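Local coordinates for protein toxin PAU_02230 (Photorhabdus asymbiotica subsp. asymbiotica ATCC 43949, PDB 6HV6) that is a toxin of an insect- and human-infecting bacterium, with a mixed alpha-beta fold that combines long helices with antiparallel sheets, at residues A[186-189]-A[190-194]. The protein carries 1 engineered substitution. Sequence-based numbering, arbitrary orientation.
Sequences TPQN and LYLKG
Tyr191 folds its ring back over the backbone of Gln188, three residues earlier in a short helix. Its CG sits between the backbone N and the carbonyl carbon (chi1 61°), which swings the ring toward the start of the turn. There Gln188 CA makes a CH-pi contact, 3.7 Å from the ring centroid, and Gln188 CB lies 3.5 Å from Tyr191 OH. A broad ring with a polar tip suits this place: the hydroxyl is 2.8 Å from a water in the ring plane, and that water donates a hydrogen bond to Thr186 O, so tyrosine and the residues entering the turn are tied through solvent.

Two backbone hydrogen bonds close the turn: an i to i+3 link from Leu190 N to Pro187 O (3.0 Å) and an i to i+4 link from Leu192 N to Gln188 O (2.7 Å). Proline is tolerated at the N-cap because no helical hydrogen bond needs its missing N-H, while its carbonyl still accepts.

The side chains of Pro187 and Leu190 form an apolar pair, side by side and pointing the same way, with Pro187 CG 3.9 Å from Leu190 CD1. Both pack on helix 144-176, and Leu190 also meets helix 215-224, a buried place that suits a branched apolar side chain. Leu192, likewise buried, lays its CD1 methyl against Gln188 OE1 at 3.3 Å; the buried amide is satisfied elsewhere, by Ser197, Asn311 and the backbone of Glu198.

Lys193, with positive phi, leaves the helical path. Together these residues form a single-turn helix with a proline N-cap, which carries the chain out of edge strand 182-185 toward helix 199-211.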
loop_
_atom_site.group_PDB
_atom_site.type_symbol
_atom_site.label_atom_id
_atom_site.label_comp_id
_atom_site.label_asym_id
_atom_site.label_seq_id
_atom_site.Cartn_x
_atom_site.Cartn_y
_atom_site.Cartn_z
ATOM N N THR A 186 -0.746 8.585 2.596
ATOM C CA THR A 186 -0.094 7.518 3.370
ATOM C C THR A 186 -0.157 6.228 2.555
ATOM O O THR A 186 -0.899 5.300 2.881
ATOM C CB THR A 186 -0.763 7.321 4.735
ATOM O OG1 THR A 186 -2.151 7.021 4.546
ATOM C CG2 THR A 186 -0.627 8.538 5.620
ATOM N N PRO A 187 0.595 6.159 1.454
ATOM C CA PRO A 187 0.496 4.994 0.555
ATOM C C PRO A 187 1.085 3.764 1.229
ATOM O O PRO A 187 2.263 3.756 1.596
ATOM C CB PRO A 187 1.328 5.416 -0.671
ATOM C CG PRO A 187 1.570 6.885 -0.520
ATOM C CD PRO A 187 1.525 7.181 0.949
ATOM N N GLN A 188 0.275 2.709 1.389
ATOM C CA GLN A 188 0.764 1.596 2.218
ATOM C C GLN A 188 1.920 0.863 1.549
ATOM O O GLN A 188 2.763 0.279 2.244
ATOM C CB GLN A 188 -0.355 0.609 2.570
ATOM C CG GLN A 188 -0.943 -0.124 1.371
ATOM C CD GLN A 188 -1.834 -1.306 1.754
ATOM O OE1 GLN A 188 -1.831 -1.761 2.901
ATOM N NE2 GLN A 188 -2.582 -1.823 0.783
ATOM N N ASN A 189 2.001 0.893 0.213
ATOM C CA ASN A 189 3.140 0.249 -0.447
ATOM C C ASN A 189 4.460 0.902 -0.077
ATOM O O ASN A 189 5.510 0.247 -0.132
ATOM C CB ASN A 189 2.936 0.245 -1.958
ATOM C CG ASN A 189 1.921 -0.782 -2.375
ATOM O OD1 ASN A 189 1.602 -1.685 -1.594
ATOM N ND2 ASN A 189 1.408 -0.669 -3.595
ATOM N N LEU A 190 4.431 2.169 0.312
ATOM C CA LEU A 190 5.650 2.800 0.792
ATOM C C LEU A 190 6.050 2.246 2.153
ATOM O O LEU A 190 7.192 1.830 2.351
ATOM C CB LEU A 190 5.459 4.312 0.871
ATOM C CG LEU A 190 5.545 5.064 -0.460
ATOM C CD1 LEU A 190 5.424 6.555 -0.214
ATOM C CD2 LEU A 190 6.861 4.734 -1.132
ATOM N N TYR A 191 5.129 2.238 3.111
ATOM C CA TYR A 191 5.544 1.921 4.469
ATOM C C TYR A 191 5.425 0.444 4.816
ATOM O O TYR A 191 5.949 0.036 5.858
ATOM C CB TYR A 191 4.772 2.768 5.497
ATOM C CG TYR A 191 3.275 2.601 5.537
ATOM C CD1 TYR A 191 2.436 3.586 5.027
ATOM C CD2 TYR A 191 2.688 1.478 6.113
ATOM C CE1 TYR A 191 1.074 3.456 5.078
ATOM C CE2 TYR A 191 1.323 1.339 6.157
ATOM C CZ TYR A 191 0.525 2.334 5.636
ATOM O OH TYR A 191 -0.834 2.210 5.666
ATOM N N LEU A 192 4.779 -0.371 3.979
ATOM C CA LEU A 192 4.724 -1.803 4.239
ATOM C C LEU A 192 5.923 -2.562 3.690
ATOM O O LEU A 192 6.021 -3.768 3.926
ATOM C CB LEU A 192 3.441 -2.419 3.677
ATOM C CG LEU A 192 2.197 -2.196 4.542
ATOM C CD1 LEU A 192 1.003 -2.952 3.971
ATOM C CD2 LEU A 192 2.448 -2.569 5.999
ATOM N N LYS A 193 6.821 -1.902 2.963
ATOM C CA LYS A 193 8.075 -2.514 2.526
ATOM C C LYS A 193 7.834 -3.841 1.808
ATOM O O LYS A 193 8.479 -4.852 2.095
ATOM C CB LYS A 193 9.018 -2.725 3.709
ATOM C CG LYS A 193 9.388 -1.475 4.474
ATOM C CD LYS A 193 10.307 -1.830 5.638
ATOM C CE LYS A 193 10.607 -0.605 6.459
ATOM N NZ LYS A 193 9.352 0.176 6.615
ATOM N N GLY A 194 6.882 -3.843 0.882
ATOM C CA GLY A 194 6.603 -5.037 0.110
ATOM C C GLY A 194 5.872 -6.143 0.842
ATOM O O GLY A 194 5.570 -7.172 0.228
HETATM O O HOH W 1 -2.711 3.718 4.240
#